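Local coordinates for sensor protein kinase HptS (Staphylococcus aureus, PDB 6LKI) that probably acts as the membrane sensor histidine kinase of a two-component system that responds to external hexose phosphate, through an extracellular sensing region, at residues Thr80-Thr88 with Met99-Thr107; Phe120-Ile130 with Ala133-Tyr144. All blocks are in the same frame, centred on the assembly; numbering follows the deposited sequence.

Interaction 1 comes first along the chain and closes before interaction 2 opens. Helix 108-116 lies between them. Interaction 1 joins the hairpin strands 84-92 and 97-106 of the first antiparallel sheet. Interaction 2 joins strand 120-125 of the second sheet to the loop that follows strand 130-133. Both sheets have four strands in the order 2-1-4-3. This repeat is consistent with a tandem of two PAS-like (Cache-type) modules following the long helix 2-31 in the chain, as in many sensor kinases. The centres of the two contacts lie about 15 Å apart, yet the contacts meet. Y84 packs on I123, and K81 and N82 pack on I140, so the two sheet-bearing halves touch here.

Interaction 1: Thr80-Thr88 with Met99-Thr107; sequences TKNMYLFST and MLKIYMANT
Y84 and M104 face each other as a hydrogen-bonded pair where strand 84-88 runs antiparallel to strand 99-106, with 143° between their directions. Y84 N gives a nearly straight bond to M104 O at 2.9 Å, and M104 N gives one back to Y84 O. L85 and Y103 form the next, non-hydrogen-bonded pair. A classic beta bulge follows, in which F86 and S87 both lie opposite I102. F86 N bonds to I102 O at 2.8 Å, while S87 N reaches the same oxygen only weakly, at 3.4 Å. I102 N to S87 O resumes the pairing beyond the bulge.

The Y103 ring is clamped between two aliphatic groups. T80 CB sits over the centre of one face, 4.0 Å from the ring centroid. L85 CD1 covers the opposite face, offset toward the rim, with its nearest ring atom Y103 CE2 at 3.6 Å. A chi1 of 179° sets L85 CG beside the carbonyl carbon and brings CD1 over the ring. M83 adds a Met-aromatic contact, its SD lying oblique to the Y103 ring and 5.4 Å from the centroid. On the other face of the sheet S87 OG rests against I102 CB at 3.4 Å. A water links S87 OG to L100 O, and a second water donates to both N82 O and A105 O. Y84 CB meets M104 CE, the tip of a methionine chain bent at chi2 and chi3.

The phenol of Y84 is hydrogen-bonded to H163. Outside the two segments, K101 NZ forms a salt bridge with an acidic side chain of another protein chain. Strand 97-106 pairs on its other side with strand 59-66, while F86, S87 and I102 pack on I20 of helix 2-31.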
loop_
_atom_site.group_PDB
_atom_site.type_symbol
_atom_site.label_atom_id
_atom_site.label_comp_id
_atom_site.label_asym_id
_atom_site.label_seq_id
_atom_site.Cartn_x
_atom_site.Cartn_y
_atom_site.Cartn_z
ATOM N N THR B 80 -12.445 -3.419 6.147
ATOM C CA THR B 80 -13.040 -3.041 4.868
ATOM C C THR B 80 -13.025 -4.181 3.859
ATOM O O THR B 80 -13.741 -4.109 2.855
ATOM C CB THR B 80 -12.313 -1.829 4.282
ATOM O OG1 THR B 80 -10.913 -2.114 4.183
ATOM C CG2 THR B 80 -12.516 -0.607 5.164
ATOM N N LYS B 81 -12.230 -5.227 4.098
ATOM C CA LYS B 81 -12.210 -6.361 3.181
ATOM C C LYS B 81 -13.526 -7.126 3.206
ATOM O O LYS B 81 -13.877 -7.786 2.221
ATOM C CB LYS B 81 -11.046 -7.293 3.520
ATOM C CG LYS B 81 -9.684 -6.616 3.509
ATOM C CD LYS B 81 -9.498 -5.760 2.266
ATOM C CE LYS B 81 -8.344 -4.784 2.437
ATOM N NZ LYS B 81 -8.465 -4.000 3.698
ATOM N N ASN B 82 -14.265 -7.049 4.310
ATOM C CA ASN B 82 -15.583 -7.656 4.415
ATOM C C ASN B 82 -16.692 -6.734 3.929
ATOM O O ASN B 82 -17.872 -7.035 4.140
ATOM C CB ASN B 82 -15.856 -8.081 5.859
ATOM C CG ASN B 82 -14.868 -9.116 6.357
ATOM O OD1 ASN B 82 -14.226 -9.808 5.566
ATOM N ND2 ASN B 82 -14.741 -9.229 7.674
ATOM N N MET B 83 -16.342 -5.620 3.292
ATOM C CA MET B 83 -17.303 -4.686 2.731
ATOM C C MET B 83 -17.207 -4.689 1.211
ATOM O O MET B 83 -16.291 -5.267 0.619
ATOM C CB MET B 83 -17.071 -3.269 3.269
ATOM C CG MET B 83 -17.112 -3.151 4.780
ATOM S SD MET B 83 -16.720 -1.479 5.320
ATOM C CE MET B 83 -16.700 -1.693 7.098
ATOM N N TYR B 84 -18.171 -4.025 0.584
ATOM C CA TYR B 84 -18.227 -3.901 -0.865
ATOM C C TYR B 84 -17.607 -2.570 -1.271
ATOM O O TYR B 84 -18.123 -1.507 -0.909
ATOM C CB TYR B 84 -19.669 -3.996 -1.362
ATOM C CG TYR B 84 -19.834 -3.725 -2.840
ATOM C CD1 TYR B 84 -19.203 -4.522 -3.787
ATOM C CD2 TYR B 84 -20.628 -2.678 -3.290
ATOM C CE1 TYR B 84 -19.353 -4.280 -5.140
ATOM C CE2 TYR B 84 -20.784 -2.428 -4.642
ATOM C CZ TYR B 84 -20.145 -3.234 -5.560
ATOM O OH TYR B 84 -20.296 -2.992 -6.906
ATOM N N LEU B 85 -16.503 -2.629 -2.012
ATOM C CA LEU B 85 -15.893 -1.421 -2.554
ATOM C C LEU B 85 -16.815 -0.845 -3.620
ATOM O O LEU B 85 -16.984 -1.434 -4.693
ATOM C CB LEU B 85 -14.511 -1.722 -3.124
ATOM C CG LEU B 85 -13.787 -0.527 -3.746
ATOM C CD1 LEU B 85 -13.699 0.621 -2.750
ATOM C CD2 LEU B 85 -12.400 -0.924 -4.231
ATOM N N PHE B 86 -17.164 0.361 -3.300
ATOM C CA PHE B 86 -18.313 0.790 -4.087
ATOM C C PHE B 86 -18.025 2.011 -4.954
ATOM O O PHE B 86 -18.456 2.054 -6.109
ATOM C CB PHE B 86 -19.500 1.079 -3.160
ATOM C CG PHE B 86 -20.720 1.601 -3.873
ATOM C CD1 PHE B 86 -21.576 0.740 -4.537
ATOM C CD2 PHE B 86 -21.019 2.954 -3.864
ATOM C CE1 PHE B 86 -22.695 1.213 -5.191
ATOM C CE2 PHE B 86 -22.143 3.433 -4.516
ATOM C CZ PHE B 86 -22.981 2.560 -5.180
ATOM N N SER B 87 -17.020 2.800 -4.716
ATOM C CA SER B 87 -16.511 3.837 -5.601
ATOM C C SER B 87 -15.084 4.194 -5.212
ATOM O O SER B 87 -14.693 4.089 -4.046
ATOM C CB SER B 87 -17.395 5.090 -5.568
ATOM O OG SER B 87 -17.335 5.725 -4.304
ATOM N N THR B 88 -14.312 4.614 -6.213
ATOM C CA THR B 88 -12.941 5.068 -6.030
ATOM C C THR B 88 -12.752 6.340 -6.842
ATOM O O THR B 88 -13.141 6.392 -8.013
ATOM C CB THR B 88 -11.931 4.001 -6.474
ATOM O OG1 THR B 88 -12.206 2.767 -5.799
ATOM C CG2 THR B 88 -10.509 4.440 -6.160
ATOM N N MET B 99 -6.900 9.920 -2.356
ATOM C CA MET B 99 -7.755 8.865 -2.882
ATOM C C MET B 99 -8.963 8.705 -1.970
ATOM O O MET B 99 -8.813 8.568 -0.753
ATOM C CB MET B 99 -6.996 7.540 -2.988
ATOM C CG MET B 99 -5.828 7.554 -3.968
ATOM S SD MET B 99 -6.318 7.969 -5.656
ATOM C CE MET B 99 -7.517 6.683 -5.989
ATOM N N LEU B 100 -10.155 8.730 -2.560
ATOM C CA LEU B 100 -11.401 8.559 -1.824
ATOM C C LEU B 100 -12.026 7.228 -2.217
ATOM O O LEU B 100 -12.390 7.029 -3.381
ATOM C CB LEU B 100 -12.371 9.709 -2.099
ATOM C CG LEU B 100 -13.767 9.552 -1.489
ATOM C CD1 LEU B 100 -13.686 9.481 0.032
ATOM C CD2 LEU B 100 -14.691 10.682 -1.931
ATOM N N LYS B 101 -12.152 6.343 -1.257
ATOM C CA LYS B 101 -12.855 5.121 -1.442
ATOM C C LYS B 101 -14.068 5.053 -0.551
ATOM O O LYS B 101 -13.988 5.393 0.559
ATOM C CB LYS B 101 -11.956 3.973 -1.128
ATOM C CG LYS B 101 -10.682 4.000 -1.882
ATOM C CD LYS B 101 -10.127 2.615 -1.948
ATOM C CE LYS B 101 -8.639 2.626 -1.841
ATOM N NZ LYS B 101 -7.974 3.197 -3.036
ATOM N N ILE B 102 -15.175 4.567 -1.086
ATOM C CA ILE B 102 -16.424 4.435 -0.343
ATOM C C ILE B 102 -16.814 2.965 -0.326
ATOM O O ILE B 102 -16.905 2.329 -1.383
ATOM C CB ILE B 102 -17.543 5.298 -0.952
ATOM C CG1 ILE B 102 -17.169 6.780 -0.868
ATOM C CG2 ILE B 102 -18.863 5.038 -0.245
ATOM C CD1 ILE B 102 -18.202 7.708 -1.465
ATOM N N TYR B 103 -17.033 2.427 0.870
ATOM C CA TYR B 103 -17.371 1.026 1.065
ATOM C C TYR B 103 -18.802 0.902 1.566
ATOM O O TYR B 103 -19.266 1.728 2.358
ATOM C CB TYR B 103 -16.419 0.362 2.067
ATOM C CG TYR B 103 -14.972 0.357 1.636
ATOM C CD1 TYR B 103 -14.146 1.442 1.895
ATOM C CD2 TYR B 103 -14.432 -0.734 0.969
ATOM C CE1 TYR B 103 -12.821 1.442 1.500
ATOM C CE2 TYR B 103 -13.108 -0.745 0.573
ATOM C CZ TYR B 103 -12.308 0.345 0.841
ATOM O OH TYR B 103 -10.990 0.340 0.446
ATOM N N MET B 104 -19.493 -0.136 1.108
ATOM C CA MET B 104 -20.838 -0.456 1.569
ATOM C C MET B 104 -20.755 -1.651 2.508
ATOM O O MET B 104 -20.293 -2.726 2.110
ATOM C CB MET B 104 -21.768 -0.754 0.390
ATOM C CG MET B 104 -23.229 -0.938 0.776
ATOM S SD MET B 104 -23.621 -2.628 1.277
ATOM C CE MET B 104 -23.514 -3.481 -0.294
ATOM N N ALA B 105 -21.199 -1.463 3.751
ATOM C CA ALA B 105 -21.192 -2.542 4.732
ATOM C C ALA B 105 -22.527 -3.275 4.791
ATOM O O ALA B 105 -22.554 -4.494 4.991
ATOM C CB ALA B 105 -20.835 -1.994 6.116
ATOM N N ASN B 106 -23.630 -2.551 4.621
ATOM C CA ASN B 106 -24.969 -3.127 4.598
ATOM C C ASN B 106 -25.923 -2.066 4.066
ATOM O O ASN B 106 -25.559 -0.897 3.913
ATOM C CB ASN B 106 -25.408 -3.614 5.984
ATOM C CG ASN B 106 -25.453 -2.497 7.010
ATOM O OD1 ASN B 106 -26.347 -1.649 6.987
ATOM N ND2 ASN B 106 -24.487 -2.492 7.922
ATOM N N THR B 107 -27.147 -2.492 3.775
ATOM C CA THR B 107 -28.231 -1.588 3.424
ATOM C C THR B 107 -29.447 -1.921 4.275
ATOM O O THR B 107 -29.623 -3.073 4.685
ATOM C CB THR B 107 -28.608 -1.680 1.934
ATOM O OG1 THR B 107 -29.404 -2.848 1.706
ATOM C CG2 THR B 107 -27.367 -1.736 1.054
HETATM O O HOH W 1 -19.773 -5.729 5.717
HETATM O O HOH W 2 -15.227 7.329 -4.007
#

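Interaction 2: Phe120-Ile130 with Ala133-Tyr144; sequences FALIVDQYDNI and ANDDRFTIGEKY
I130 plugs into the loop formed by T139 to Y144 and is gripped there by backbone and side chain alike. Its CB lies 3.3 Å from E142 O. CG1 is anti to the carbonyl carbon (chi1 -67°) and stays beside that oxygen, with Y144 CB also near. CG2 turns to T139 O and I140 CA. At the tip, CD1 meets T139 O at 3.7 Å and F138 CD1 at 3.9 Å. The I130 backbone is tied down twice: I130 N gives to E142 O at 2.8 Å, and G141 N gives to I130 O. Both bonds hold I130 against a type II beta turn from T139 to E142, with G141 at its third position. The loop packs along strand 120-125 through L122 and V124 and along the start of strand 130-133 through I130, in a module that appears PAS-like.

L122 lies beside it. Its CD1 stands over the centre of the F138 ring, 3.9 Å from the centroid, and also touches Y144 CE1. CD2 meets A133 CB. Farther along, N134 OD1 takes a straight bond from A121 N at 2.8 Å. D135 lies over one face of the F120 ring. Its OD1 forms an Asx turn with R137 N, and its OD2 holds R137 NE in a salt bridge at 2.9 Å and accepts from Y168. At the other end of the contact Y144 N bonds to D128 O.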
loop_
_atom_site.group_PDB
_atom_site.type_symbol
_atom_site.label_atom_id
_atom_site.label_comp_id
_atom_site.label_asym_id
_atom_site.label_seq_id
_atom_site.Cartn_x
_atom_site.Cartn_y
_atom_site.Cartn_z
ATOM N N PHE B 120 -30.880 -13.715 1.541
ATOM C CA PHE B 120 -29.513 -13.231 1.658
ATOM C C PHE B 120 -29.059 -12.619 0.339
ATOM O O PHE B 120 -29.675 -12.812 -0.710
ATOM C CB PHE B 120 -28.577 -14.364 2.090
ATOM C CG PHE B 120 -28.924 -14.952 3.427
ATOM C CD1 PHE B 120 -29.889 -15.940 3.538
ATOM C CD2 PHE B 120 -28.292 -14.508 4.576
ATOM C CE1 PHE B 120 -30.213 -16.477 4.769
ATOM C CE2 PHE B 120 -28.611 -15.042 5.810
ATOM C CZ PHE B 120 -29.572 -16.028 5.906
ATOM N N ALA B 121 -27.961 -11.867 0.407
ATOM C CA ALA B 121 -27.475 -11.100 -0.730
ATOM C C ALA B 121 -26.021 -11.441 -1.023
ATOM O O ALA B 121 -25.228 -11.677 -0.106
ATOM C CB ALA B 121 -27.613 -9.593 -0.483
ATOM N N LEU B 122 -25.687 -11.459 -2.312
ATOM C CA LEU B 122 -24.325 -11.641 -2.789
ATOM C C LEU B 122 -24.065 -10.643 -3.908
ATOM O O LEU B 122 -24.980 -10.265 -4.643
ATOM C CB LEU B 122 -24.083 -13.068 -3.309
ATOM C CG LEU B 122 -23.611 -14.158 -2.342
ATOM C CD1 LEU B 122 -23.836 -15.531 -2.953
ATOM C CD2 LEU B 122 -22.147 -13.968 -1.996
ATOM N N ILE B 123 -22.811 -10.218 -4.035
ATOM C CA ILE B 123 -22.378 -9.369 -5.138
ATOM C C ILE B 123 -21.139 -10.000 -5.752
ATOM O O ILE B 123 -20.129 -10.186 -5.063
ATOM C CB ILE B 123 -22.088 -7.925 -4.693
ATOM C CG1 ILE B 123 -23.379 -7.229 -4.261
ATOM C CG2 ILE B 123 -21.414 -7.150 -5.819
ATOM C CD1 ILE B 123 -23.213 -5.751 -3.982
ATOM N N VAL B 124 -21.216 -10.336 -7.039
ATOM C CA VAL B 124 -20.119 -10.991 -7.736
ATOM C C VAL B 124 -19.786 -10.212 -9.000
ATOM O O VAL B 124 -20.648 -9.564 -9.601
ATOM C CB VAL B 124 -20.443 -12.462 -8.084
ATOM C CG1 VAL B 124 -20.667 -13.274 -6.818
ATOM C CG2 VAL B 124 -21.649 -12.539 -9.005
ATOM N N ASP B 125 -18.521 -10.285 -9.403
ATOM C CA ASP B 125 -18.078 -9.666 -10.641
ATOM C C ASP B 125 -18.307 -10.623 -11.811
ATOM O O ASP B 125 -18.745 -11.763 -11.639
ATOM C CB ASP B 125 -16.609 -9.248 -10.534
ATOM C CG ASP B 125 -15.692 -10.399 -10.150
ATOM O OD1 ASP B 125 -16.191 -11.524 -9.947
ATOM O OD2 ASP B 125 -14.467 -10.172 -10.046
ATOM N N GLN B 126 -18.002 -10.156 -13.025
ATOM C CA GLN B 126 -18.105 -11.024 -14.194
ATOM C C GLN B 126 -17.103 -12.171 -14.153
ATOM O O GLN B 126 -17.291 -13.166 -14.861
ATOM C CB GLN B 126 -17.919 -10.213 -15.477
ATOM C CG GLN B 126 -16.479 -9.998 -15.879
ATOM C CD GLN B 126 -15.882 -8.766 -15.240
ATOM O OE1 GLN B 126 -15.848 -8.638 -14.015
ATOM N NE2 GLN B 126 -15.414 -7.843 -16.069
ATOM N N TYR B 127 -16.045 -12.053 -13.358
ATOM C CA TYR B 127 -15.143 -13.168 -13.116
ATOM C C TYR B 127 -15.641 -14.088 -12.013
ATOM O O TYR B 127 -14.955 -15.058 -11.684
ATOM C CB TYR B 127 -13.738 -12.664 -12.777
ATOM C CG TYR B 127 -13.232 -11.600 -13.720
ATOM C CD1 TYR B 127 -13.317 -11.767 -15.098
ATOM C CD2 TYR B 127 -12.675 -10.427 -13.235
ATOM C CE1 TYR B 127 -12.858 -10.794 -15.962
ATOM C CE2 TYR B 127 -12.212 -9.452 -14.090
ATOM C CZ TYR B 127 -12.306 -9.641 -15.452
ATOM O OH TYR B 127 -11.847 -8.669 -16.306
ATOM N N ASP B 128 -16.816 -13.810 -11.446
ATOM C CA ASP B 128 -17.472 -14.652 -10.449
ATOM C C ASP B 128 -16.793 -14.609 -9.082
ATOM O O ASP B 128 -16.975 -15.531 -8.280
ATOM C CB ASP B 128 -17.580 -16.109 -10.925
ATOM C CG ASP B 128 -18.895 -16.412 -11.618
ATOM O OD1 ASP B 128 -19.527 -15.483 -12.151
ATOM O OD2 ASP B 128 -19.292 -17.600 -11.622
ATOM N N ASN B 129 -16.019 -13.566 -8.791
ATOM C CA ASN B 129 -15.485 -13.367 -7.448
ATOM C C ASN B 129 -16.551 -12.776 -6.534
ATOM O O ASN B 129 -17.300 -11.882 -6.933
ATOM C CB ASN B 129 -14.277 -12.428 -7.473
ATOM C CG ASN B 129 -13.095 -12.996 -8.230
ATOM O OD1 ASN B 129 -12.851 -14.202 -8.217
ATOM N ND2 ASN B 129 -12.356 -12.125 -8.905
ATOM N N ILE B 130 -16.603 -13.256 -5.294
ATOM C CA ILE B 130 -17.550 -12.727 -4.317
ATOM C C ILE B 130 -17.034 -11.386 -3.806
ATOM O O ILE B 130 -15.935 -11.303 -3.249
ATOM C CB ILE B 130 -17.772 -13.710 -3.158
ATOM C CG1 ILE B 130 -18.487 -14.968 -3.656
ATOM C CG2 ILE B 130 -18.576 -13.047 -2.048
ATOM C CD1 ILE B 130 -18.812 -15.962 -2.562
ATOM N N ALA B 133 -21.272 -10.222 0.831
ATOM C CA ALA B 133 -22.101 -11.308 1.337
ATOM C C ALA B 133 -22.505 -10.994 2.768
ATOM O O ALA B 133 -21.642 -10.733 3.611
ATOM C CB ALA B 133 -21.359 -12.647 1.277
ATOM N N ASN B 134 -23.811 -11.009 3.037
ATOM C CA ASN B 134 -24.327 -10.929 4.396
ATOM C C ASN B 134 -24.641 -12.308 4.964
ATOM O O ASN B 134 -25.388 -12.421 5.941
ATOM C CB ASN B 134 -25.562 -10.027 4.450
ATOM C CG ASN B 134 -26.651 -10.455 3.481
ATOM O OD1 ASN B 134 -26.562 -11.505 2.846
ATOM N ND2 ASN B 134 -27.688 -9.635 3.366
ATOM N N ASP B 135 -24.082 -13.356 4.363
ATOM C CA ASP B 135 -24.262 -14.735 4.794
ATOM C C ASP B 135 -22.889 -15.328 5.072
ATOM O O ASP B 135 -21.980 -15.215 4.244
ATOM C CB ASP B 135 -25.002 -15.544 3.720
ATOM C CG ASP B 135 -25.240 -16.994 4.116
ATOM O OD1 ASP B 135 -24.826 -17.410 5.218
ATOM O OD2 ASP B 135 -25.853 -17.724 3.309
ATOM N N ASP B 136 -22.740 -15.957 6.239
ATOM C CA ASP B 136 -21.453 -16.525 6.618
ATOM C C ASP B 136 -21.140 -17.816 5.874
ATOM O O ASP B 136 -19.976 -18.230 5.848
ATOM C CB ASP B 136 -21.407 -16.768 8.127
ATOM C CG ASP B 136 -21.168 -15.491 8.914
ATOM O OD1 ASP B 136 -20.363 -14.650 8.457
ATOM O OD2 ASP B 136 -21.786 -15.325 9.984
ATOM N N ARG B 137 -22.147 -18.454 5.266
ATOM C CA ARG B 137 -21.890 -19.616 4.421
ATOM C C ARG B 137 -20.888 -19.296 3.322
ATOM O O ARG B 137 -20.137 -20.176 2.887
ATOM C CB ARG B 137 -23.192 -20.114 3.795
ATOM C CG ARG B 137 -24.190 -20.715 4.765
ATOM C CD ARG B 137 -25.287 -21.440 4.002
ATOM N NE ARG B 137 -26.404 -20.556 3.680
ATOM C CZ ARG B 137 -27.668 -20.798 4.010
ATOM N NH1 ARG B 137 -27.984 -21.905 4.668
ATOM N NH2 ARG B 137 -28.619 -19.937 3.678
ATOM N N PHE B 138 -20.866 -18.050 2.861
ATOM C CA PHE B 138 -19.996 -17.619 1.782
ATOM C C PHE B 138 -18.872 -16.751 2.332
ATOM O O PHE B 138 -19.046 -16.026 3.316
ATOM C CB PHE B 138 -20.789 -16.851 0.722
ATOM C CG PHE B 138 -21.768 -17.706 -0.023
ATOM C CD1 PHE B 138 -21.338 -18.548 -1.033
ATOM C CD2 PHE B 138 -23.115 -17.686 0.300
ATOM C CE1 PHE B 138 -22.233 -19.345 -1.718
ATOM C CE2 PHE B 138 -24.017 -18.482 -0.381
ATOM C CZ PHE B 138 -23.574 -19.313 -1.392
ATOM N N THR B 139 -17.714 -16.839 1.689
ATOM C CA THR B 139 -16.518 -16.130 2.121
ATOM C C THR B 139 -16.125 -15.119 1.057
ATOM O O THR B 139 -16.065 -15.452 -0.132
ATOM C CB THR B 139 -15.367 -17.104 2.387
ATOM O OG1 THR B 139 -15.755 -18.041 3.399
ATOM C CG2 THR B 139 -14.124 -16.356 2.843
ATOM N N ILE B 140 -15.867 -13.883 1.491
ATOM C CA ILE B 140 -15.441 -12.834 0.576
ATOM C C ILE B 140 -14.153 -13.260 -0.116
ATOM O O ILE B 140 -13.263 -13.855 0.502
ATOM C CB ILE B 140 -15.288 -11.503 1.341
ATOM C CG1 ILE B 140 -15.238 -10.319 0.380
ATOM C CG2 ILE B 140 -14.089 -11.527 2.286
ATOM C CD1 ILE B 140 -16.571 -9.646 0.207
ATOM N N GLY B 141 -14.069 -12.996 -1.418
ATOM C CA GLY B 141 -12.878 -13.331 -2.176
ATOM C C GLY B 141 -12.992 -14.603 -2.992
ATOM O O GLY B 141 -12.473 -14.679 -4.110
ATOM N N GLU B 142 -13.661 -15.614 -2.444
ATOM C CA GLU B 142 -13.805 -16.878 -3.144
ATOM C C GLU B 142 -14.805 -16.740 -4.293
ATOM O O GLU B 142 -15.469 -15.714 -4.464
ATOM C CB GLU B 142 -14.240 -17.976 -2.173
ATOM C CG GLU B 142 -13.781 -17.723 -0.746
ATOM C CD GLU B 142 -13.655 -18.989 0.079
ATOM O OE1 GLU B 142 -14.526 -19.876 -0.047
ATOM O OE2 GLU B 142 -12.690 -19.091 0.866
ATOM N N LYS B 143 -14.900 -17.800 -5.085
ATOM C CA LYS B 143 -15.750 -17.843 -6.265
ATOM C C LYS B 143 -17.168 -18.253 -5.897
ATOM O O LYS B 143 -17.394 -18.989 -4.934
ATOM C CB LYS B 143 -15.184 -18.832 -7.285
ATOM C CG LYS B 143 -13.914 -18.347 -7.976
ATOM C CD LYS B 143 -14.155 -18.049 -9.450
ATOM C CE LYS B 143 -13.477 -16.793 -9.914
ATOM N NZ LYS B 143 -12.062 -16.754 -9.595
ATOM N N TYR B 144 -18.124 -17.801 -6.702
ATOM C CA TYR B 144 -19.519 -18.168 -6.512
ATOM C C TYR B 144 -19.879 -19.373 -7.377
ATOM O O TYR B 144 -19.483 -19.454 -8.545
ATOM C CB TYR B 144 -20.437 -16.992 -6.839
ATOM C CG TYR B 144 -21.906 -17.341 -6.802
ATOM C CD1 TYR B 144 -22.486 -17.865 -5.653
ATOM C CD2 TYR B 144 -22.714 -17.144 -7.912
ATOM C CE1 TYR B 144 -23.830 -18.186 -5.614
ATOM C CE2 TYR B 144 -24.058 -17.459 -7.883
ATOM C CZ TYR B 144 -24.611 -17.981 -6.732
ATOM O OH TYR B 144 -25.949 -18.298 -6.697
#